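Local coordinates for protein R.MvaI (Kocuria varians, PDB 2OA9) that cleaves DNA as a monomeric restriction endonuclease that recognizes its target sequence asymmetrically, probably with the help of metal ions, at residues 100-105 against 119-124. Residues are numbered along the deposited sequence; the frame is centred on the assembly and turned at random.
Sequences NILHQT and YDFKID. With CD (cadmium ion), chain F; CD (cadmium ion), chain G.
Leu102 and Gln104 of strand 100-105 meet Phe121 of strand 119-124 with no hydrogen bond between the two strands, and the CA atoms of Gln104 and Phe121 stay 8.5 Å apart. The strands belong to different sheets, and between these two segments the contact is made by side chains.

Phe121 carries the contact. Its ring reaches toward Leu102, which comes to meet it from the opposite direction. Methyl CD1 of Leu102 lies 3.9 Å from Phe121 CZ. CG of Leu102 is anti to the backbone N (chi1 179°), which sends the branched end out toward the ring. Further along, Gln104 CG touches the same ring, 4.0 Å from Phe121 CD2. The Gln104 chain then bends at chi2 (66°), and its amide plane lies 21° from the ring plane. The amide is tied back to its own strand: Gln104 NE2 donates to Thr105 O at 3.1 Å, in a nearly straight bond.

His103 points to the other side of its strand. Its NE2 binds a cadmium ion at 2.3 Å, and Asp210 binds the same ion. A water bound to this ion also hydrogen-bonds to Thr105 OG1. Asp124 holds a second cadmium ion with both carboxylate oxygens; another structure of this protein has calcium bound at Asp124.

Strand 100-106 lies between strands 207-215 and 93-94 in a five-stranded antiparallel sheet. Strand 119-126 is an edge strand of a three-stranded antiparallel sheet, next to strand 131-138. Helix 83-91 flanks the apolar contact, with Leu87 against Leu102 and Tyr91 against Phe121.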
loop_
_atom_site.group_PDB
_atom_site.type_symbol
_atom_site.label_atom_id
_atom_site.label_comp_id
_atom_site.label_asym_id
_atom_site.label_seq_id
_atom_site.Cartn_x
_atom_site.Cartn_y
_atom_site.Cartn_z
ATOM N N ASN A 100 4.513 22.243 -16.093
ATOM C CA ASN A 100 5.002 21.838 -14.795
ATOM C C ASN A 100 4.503 20.468 -14.303
ATOM O O ASN A 100 3.322 20.141 -14.428
ATOM C CB ASN A 100 4.726 22.923 -13.747
ATOM C CG ASN A 100 5.908 23.881 -13.610
ATOM O OD1 ASN A 100 6.580 24.177 -14.598
ATOM N ND2 ASN A 100 6.182 24.338 -12.403
ATOM N N ILE A 101 5.402 19.709 -13.688
ATOM C CA ILE A 101 5.091 18.415 -13.118
ATOM C C ILE A 101 5.763 18.328 -11.755
ATOM O O ILE A 101 6.749 19.048 -11.471
ATOM C CB ILE A 101 5.480 17.243 -14.034
ATOM C CG1 ILE A 101 6.971 17.232 -14.276
ATOM C CG2 ILE A 101 4.689 17.333 -15.329
ATOM N N LEU A 102 5.221 17.464 -10.912
ATOM C CA LEU A 102 5.827 17.187 -9.611
ATOM C C LEU A 102 5.751 15.700 -9.311
ATOM O O LEU A 102 4.664 15.181 -9.078
ATOM C CB LEU A 102 5.163 17.998 -8.485
ATOM C CG LEU A 102 5.658 17.817 -7.050
ATOM C CD1 LEU A 102 7.121 18.249 -6.910
ATOM C CD2 LEU A 102 4.773 18.576 -6.103
ATOM N N HIS A 103 6.897 15.044 -9.340
ATOM C CA HIS A 103 7.001 13.630 -9.009
ATOM C C HIS A 103 8.031 13.540 -7.878
ATOM O O HIS A 103 9.204 13.650 -8.121
ATOM C CB HIS A 103 7.451 12.770 -10.203
ATOM C CG HIS A 103 7.252 11.311 -9.977
ATOM N ND1 HIS A 103 7.530 10.355 -10.931
ATOM C CD2 HIS A 103 6.733 10.648 -8.916
ATOM C CE1 HIS A 103 7.187 9.168 -10.456
ATOM N NE2 HIS A 103 6.763 9.311 -9.228
ATOM N N GLN A 104 7.582 13.216 -6.670
ATOM C CA GLN A 104 8.458 13.152 -5.495
ATOM C C GLN A 104 7.883 12.247 -4.439
ATOM O O GLN A 104 6.707 12.356 -4.107
ATOM C CB GLN A 104 8.632 14.556 -4.917
ATOM C CG GLN A 104 9.496 14.709 -3.724
ATOM C CD GLN A 104 10.905 14.395 -4.028
ATOM O OE1 GLN A 104 11.516 15.027 -4.932
ATOM N NE2 GLN A 104 11.444 13.376 -3.364
ATOM N N THR A 105 8.701 11.350 -3.917
ATOM C CA THR A 105 8.357 10.558 -2.748
ATOM C C THR A 105 8.691 11.336 -1.456
ATOM O O THR A 105 9.815 11.817 -1.271
ATOM C CB THR A 105 9.120 9.276 -2.756
ATOM O OG1 THR A 105 8.786 8.503 -3.893
ATOM C CG2 THR A 105 8.720 8.380 -1.589
ATOM N N TYR A 119 12.364 23.109 -4.321
ATOM C CA TYR A 119 11.671 22.980 -3.018
ATOM C C TYR A 119 11.904 21.585 -2.452
ATOM O O TYR A 119 12.116 20.645 -3.225
ATOM C CB TYR A 119 10.160 23.277 -3.137
ATOM C CG TYR A 119 9.941 24.623 -3.739
ATOM C CD1 TYR A 119 9.950 25.766 -2.928
ATOM C CD2 TYR A 119 9.873 24.806 -5.097
ATOM C CE1 TYR A 119 9.863 27.017 -3.460
ATOM C CE2 TYR A 119 9.737 26.083 -5.612
ATOM C CZ TYR A 119 9.768 27.166 -4.804
ATOM O OH TYR A 119 9.677 28.426 -5.367
ATOM N N ASP A 120 11.898 21.495 -1.121
ATOM C CA ASP A 120 11.975 20.232 -0.385
ATOM C C ASP A 120 10.669 20.026 0.382
ATOM O O ASP A 120 9.906 20.944 0.582
ATOM C CB ASP A 120 13.129 20.218 0.588
ATOM C CG ASP A 120 14.468 20.350 -0.084
ATOM O OD1 ASP A 120 14.639 19.809 -1.187
ATOM O OD2 ASP A 120 15.374 21.000 0.463
ATOM N N PHE A 121 10.405 18.779 0.746
ATOM C CA PHE A 121 9.093 18.391 1.228
ATOM C C PHE A 121 9.228 17.479 2.436
ATOM O O PHE A 121 10.137 16.672 2.485
ATOM C CB PHE A 121 8.272 17.664 0.156
ATOM C CG PHE A 121 8.099 18.438 -1.096
ATOM C CD1 PHE A 121 7.005 19.283 -1.259
ATOM C CD2 PHE A 121 9.022 18.349 -2.121
ATOM C CE1 PHE A 121 6.845 20.029 -2.406
ATOM C CE2 PHE A 121 8.858 19.097 -3.282
ATOM C CZ PHE A 121 7.783 19.935 -3.409
ATOM N N LYS A 122 8.247 17.565 3.347
ATOM C CA LYS A 122 8.115 16.624 4.468
ATOM C C LYS A 122 6.639 16.457 4.808
ATOM O O LYS A 122 5.850 17.381 4.666
ATOM C CB LYS A 122 8.903 17.118 5.659
ATOM C CG LYS A 122 9.004 16.073 6.785
ATOM C CD LYS A 122 10.119 16.425 7.787
ATOM C CE LYS A 122 10.014 17.749 8.476
ATOM N NZ LYS A 122 8.885 17.839 9.419
ATOM N N ILE A 123 6.239 15.302 5.306
ATOM C CA ILE A 123 4.886 15.140 5.860
ATOM C C ILE A 123 4.939 15.356 7.375
ATOM O O ILE A 123 5.870 14.936 8.061
ATOM C CB ILE A 123 4.318 13.745 5.558
ATOM C CG1 ILE A 123 4.360 13.432 4.042
ATOM C CG2 ILE A 123 2.886 13.591 6.135
ATOM C CD1 ILE A 123 3.442 14.286 3.224
ATOM N N ASP A 124 3.991 16.108 7.895
ATOM C CA ASP A 124 3.833 16.268 9.339
ATOM C C ASP A 124 2.400 15.914 9.734
ATOM O O ASP A 124 1.431 16.334 9.099
ATOM C CB ASP A 124 4.257 17.677 9.860
ATOM C CG ASP A 124 4.401 17.724 11.336
ATOM O OD1 ASP A 124 5.293 17.019 11.888
ATOM O OD2 ASP A 124 3.630 18.397 12.061
HETATM CD CD CD F . 6.609 7.663 -7.675
HETATM CD CD CD G . 5.112 17.699 14.066
HETATM O O HOH W 1 8.077 9.130 -6.533
HETATM O O HOH W 2 4.989 6.278 -8.655
HETATM O O HOH W 3 8.136 6.072 -8.022
HETATM O O HOH W 4 3.377 16.353 14.486
#